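Local structure of SJCHGC06286 protein (Schistosoma japonicum, 3QBR) at residues D43-N47 / T48-L52; V85-L89 / G90-D94. The protein belongs to the Bcl-2 family of apoptosis regulators and probably binds BH domains of partner proteins, this C-terminally truncated chain probably lacking the membrane helix. All blocks are in the same frame, centred on the assembly; numbering follows the deposited sequence.

Contact 1: D43-N47 / T48-L52; sequences DLLDN and TNIDL
Thr48 grips the carbonyl of Leu44 twice: its backbone N lies 2.8 Å from Leu44 O, and its hydroxyl OG1 reaches the same oxygen at 3.0 Å. The two donors come from opposite faces of the carbonyl plane, the hydroxyl standing well above it. A chi1 of -89° swings OG1 beside Thr48's own backbone N and back over the helix, where it also brushes Leu44 CD1. The next carbonyl, Leu45 O, receives weak bonds from Thr48 N and Asn49 N, and its firmer partner is water 1, which donates to it at 2.9 Å and accepts from Ile50 N at 2.9 Å. Asp46 O takes Asn49 N, 3.3 Å away and high above the carbonyl plane, and also accepts a hydrogen bond from water 2. That water also reaches Asn49 OD1 weakly. Beside water 1, Leu45 CD1 meets Ile50 CD1 at 3.5 Å, the two side chains crossing at about a right angle next to His26 of helix 17-31. The carbonyls of Leu44, Leu45 and Asp46, near the end of helix 35-48, are satisfied here by backbone, hydroxyl and water together, at a helix C-terminus where the chain leaves helical geometry at a residue of positive phi, Asn49.

Contact 2: V85-L89 / G90-D94; sequences VAQSL and GIDSD
Gly90, Ala86 and Leu89 carry most of this contact, in which the chain turns off the end of helix 83-89 and folds back beside it. Gly90 has a phi of 84°, which turns the chain out of helical geometry. Its turn brings the next amide back over the helix, so that Ile91 N makes a weak bond to Ala86 O at 3.1 Å, while Gly90 N stands 2.7 Å from Gln87 O. The pattern fits a Schellman motif with Gly90 as its C-prime residue. Within the last turn, Ser88 OG returns to Val85 O at 2.9 Å.

Ala86 presents its methyl to two residues of the returning loop. Ile91 CG2 packs on Ala86 CB at 4.3 Å, and the Asp92 carboxylate lies alongside, with Asp92 CG 3.4 Å from Ala86 CB. A chi1 of -75° puts Asp92 CG anti to the backbone carbonyl carbon and beside the backbone N, with the carboxylate against Ala86. Its charge is met elsewhere, by a salt bridge from OD1 to Arg135 of helix 119-137, whose side chain also covers Ala86 and Ile91.

Leu89 closes the apolar side. Its CB touches Ile91 CD1 at 4.1 Å, and its side chain packs on Leu102 and Phe105 of helix 99-113. Val85, Ser88 and Leu89 also pack on apolar side chains from the chain of another protein, consistent with a place beside the BH3-binding groove of Bcl-2 proteins.

Both contacts end a helix at a residue of positive phi, yet they serve different elements: contact 1 closes helix 35-48 before helix 58-79, and contact 2 closes helix 83-89 before helix 99-113. Their centres are 25 Å apart, with no touch between them. Contact 1 is a surface cluster with no buried residue, and water and a hydroxyl share in satisfying its carbonyls. Contact 2 is partly buried around Ala86 and Ile91; there the helix ends in a Schellman turn at a glycine, and an acid paired with arginine and apolar packing tie the loop to helices 119-137 and 99-113. Contact 1 leans instead on helices 17-31 and 142-159.

Contact 1: D43-N47 / T48-L52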
# COMPACT_ATOMS: atom_id res chain seq x y z
N ASP A 43 -17.82 -5.09 1.80
CA ASP A 43 -18.51 -6.38 1.76
C ASP A 43 -17.55 -7.53 1.53
O ASP A 43 -17.68 -8.58 2.16
CB ASP A 43 -19.65 -6.39 0.73
CG ASP A 43 -20.71 -5.29 0.99
OD1 ASP A 43 -20.66 -4.62 2.06
OD2 ASP A 43 -21.59 -5.10 0.12
N LEU A 44 -16.56 -7.32 0.66
CA LEU A 44 -15.55 -8.33 0.42
C LEU A 44 -14.88 -8.70 1.71
O LEU A 44 -14.67 -9.87 2.00
CB LEU A 44 -14.49 -7.84 -0.56
CG LEU A 44 -13.26 -8.73 -0.70
CD1 LEU A 44 -13.67 -10.18 -0.88
CD2 LEU A 44 -12.45 -8.26 -1.89
N LEU A 45 -14.52 -7.69 2.49
CA LEU A 45 -13.88 -7.96 3.77
C LEU A 45 -14.80 -8.72 4.74
O LEU A 45 -14.38 -9.68 5.39
CB LEU A 45 -13.38 -6.66 4.41
CG LEU A 45 -12.72 -6.90 5.76
CD1 LEU A 45 -11.64 -7.98 5.62
CD2 LEU A 45 -12.15 -5.61 6.32
N ASP A 46 -16.07 -8.29 4.81
CA ASP A 46 -17.08 -8.96 5.63
C ASP A 46 -17.17 -10.44 5.30
O ASP A 46 -17.12 -11.29 6.20
CB ASP A 46 -18.46 -8.32 5.44
CG ASP A 46 -18.62 -7.01 6.21
OD1 ASP A 46 -17.92 -6.81 7.23
OD2 ASP A 46 -19.47 -6.18 5.79
N ASN A 47 -17.32 -10.74 4.01
CA ASN A 47 -17.41 -12.12 3.55
C ASN A 47 -16.10 -12.87 3.68
O ASN A 47 -16.09 -14.10 3.81
CB ASN A 47 -17.84 -12.17 2.09
CG ASN A 47 -19.31 -11.82 1.90
OD1 ASN A 47 -20.16 -12.22 2.70
ND2 ASN A 47 -19.61 -11.06 0.83
N THR A 48 -14.99 -12.13 3.63
CA THR A 48 -13.66 -12.73 3.69
C THR A 48 -13.46 -13.37 5.05
O THR A 48 -12.63 -14.26 5.20
CB THR A 48 -12.55 -11.68 3.40
OG1 THR A 48 -12.30 -11.63 1.99
CG2 THR A 48 -11.27 -12.04 4.08
N ASN A 49 -14.26 -12.91 6.02
CA ASN A 49 -14.23 -13.42 7.40
C ASN A 49 -12.83 -13.63 7.95
O ASN A 49 -12.45 -14.75 8.32
CB ASN A 49 -15.04 -14.72 7.55
CG ASN A 49 -15.47 -14.99 8.99
OD1 ASN A 49 -15.78 -14.06 9.73
ND2 ASN A 49 -15.48 -16.26 9.39
N ILE A 50 -12.06 -12.56 7.99
CA ILE A 50 -10.70 -12.64 8.48
C ILE A 50 -10.53 -11.82 9.75
O ILE A 50 -11.38 -10.99 10.09
CB ILE A 50 -9.66 -12.21 7.41
CG1 ILE A 50 -9.98 -10.81 6.89
CG2 ILE A 50 -9.60 -13.23 6.29
CD1 ILE A 50 -9.60 -9.72 7.87
N ASP A 51 -9.42 -12.07 10.42
CA ASP A 51 -9.14 -11.53 11.74
C ASP A 51 -8.67 -10.07 11.69
O ASP A 51 -7.95 -9.65 10.78
CB ASP A 51 -8.13 -12.43 12.47
CG ASP A 51 -8.26 -12.36 13.99
OD1 ASP A 51 -9.24 -11.75 14.49
OD2 ASP A 51 -7.40 -12.92 14.69
N LEU A 52 -9.10 -9.30 12.69
CA LEU A 52 -8.66 -7.93 12.88
C LEU A 52 -8.46 -7.66 14.38
O LEU A 52 -9.29 -8.05 15.22
CB LEU A 52 -9.68 -6.96 12.29
CG LEU A 52 -10.12 -7.25 10.84
CD1 LEU A 52 -11.50 -6.64 10.56
CD2 LEU A 52 -9.05 -6.78 9.82
O HOH W 1 -13.30 -9.99 8.08
O HOH W 2 -18.47 -12.70 8.18

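Contact 2: V85-L89 / G90-D94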
# COMPACT_ATOMS: atom_id res chain seq x y z
N VAL A 85 1.48 -0.10 -16.32
CA VAL A 85 1.83 -1.11 -15.32
C VAL A 85 0.70 -2.08 -14.98
O VAL A 85 0.95 -3.24 -14.68
CB VAL A 85 2.31 -0.42 -14.02
CG1 VAL A 85 3.19 -1.36 -13.23
CG2 VAL A 85 3.03 0.88 -14.35
N ALA A 86 -0.54 -1.60 -15.02
CA ALA A 86 -1.66 -2.49 -14.73
C ALA A 86 -1.63 -3.56 -15.78
O ALA A 86 -1.65 -4.76 -15.47
CB ALA A 86 -2.98 -1.74 -14.74
N GLN A 87 -1.55 -3.12 -17.03
CA GLN A 87 -1.46 -4.05 -18.14
C GLN A 87 -0.28 -4.99 -17.95
O GLN A 87 -0.43 -6.21 -17.99
CB GLN A 87 -1.30 -3.28 -19.44
CG GLN A 87 -2.47 -2.39 -19.73
CD GLN A 87 -2.51 -1.98 -21.17
OE1 GLN A 87 -2.13 -2.75 -22.06
NE2 GLN A 87 -2.98 -0.76 -21.42
N SER A 88 0.89 -4.40 -17.73
CA SER A 88 2.09 -5.20 -17.58
C SER A 88 1.92 -6.17 -16.42
O SER A 88 2.59 -7.20 -16.36
CB SER A 88 3.31 -4.30 -17.38
OG SER A 88 3.47 -3.94 -16.02
N LEU A 89 1.01 -5.84 -15.51
CA LEU A 89 0.68 -6.71 -14.37
C LEU A 89 -0.46 -7.66 -14.70
O LEU A 89 -0.56 -8.76 -14.15
CB LEU A 89 0.36 -5.89 -13.13
CG LEU A 89 1.61 -5.50 -12.35
CD1 LEU A 89 1.39 -4.24 -11.51
CD2 LEU A 89 2.08 -6.68 -11.51
N GLY A 90 -1.32 -7.23 -15.62
CA GLY A 90 -2.40 -8.07 -16.09
C GLY A 90 -3.54 -7.94 -15.12
O GLY A 90 -4.04 -8.92 -14.58
N ILE A 91 -3.96 -6.69 -14.93
CA ILE A 91 -4.89 -6.34 -13.88
C ILE A 91 -6.07 -5.56 -14.43
O ILE A 91 -7.10 -5.46 -13.77
CB ILE A 91 -4.19 -5.52 -12.79
CG1 ILE A 91 -3.63 -6.47 -11.73
CG2 ILE A 91 -5.13 -4.50 -12.17
CD1 ILE A 91 -2.92 -5.75 -10.64
N ASP A 92 -5.94 -5.00 -15.62
CA ASP A 92 -7.04 -4.28 -16.23
C ASP A 92 -7.95 -5.18 -17.05
O ASP A 92 -8.94 -4.72 -17.63
CB ASP A 92 -6.51 -3.13 -17.09
CG ASP A 92 -6.04 -1.98 -16.25
OD1 ASP A 92 -6.56 -1.81 -15.13
OD2 ASP A 92 -5.14 -1.25 -16.71
N SER A 93 -7.62 -6.47 -17.08
CA SER A 93 -8.38 -7.44 -17.85
C SER A 93 -9.65 -7.86 -17.12
O SER A 93 -9.72 -7.87 -15.88
CB SER A 93 -7.52 -8.68 -18.11
OG SER A 93 -6.95 -9.17 -16.89
N ASP A 94 -10.67 -8.21 -17.91
CA ASP A 94 -11.82 -8.94 -17.41
C ASP A 94 -11.34 -10.37 -17.15
O ASP A 94 -12.07 -11.22 -16.64
CB ASP A 94 -12.92 -8.93 -18.47
CG ASP A 94 -14.18 -9.62 -18.01
OD1 ASP A 94 -14.13 -10.42 -17.05
OD2 ASP A 94 -15.24 -9.35 -18.61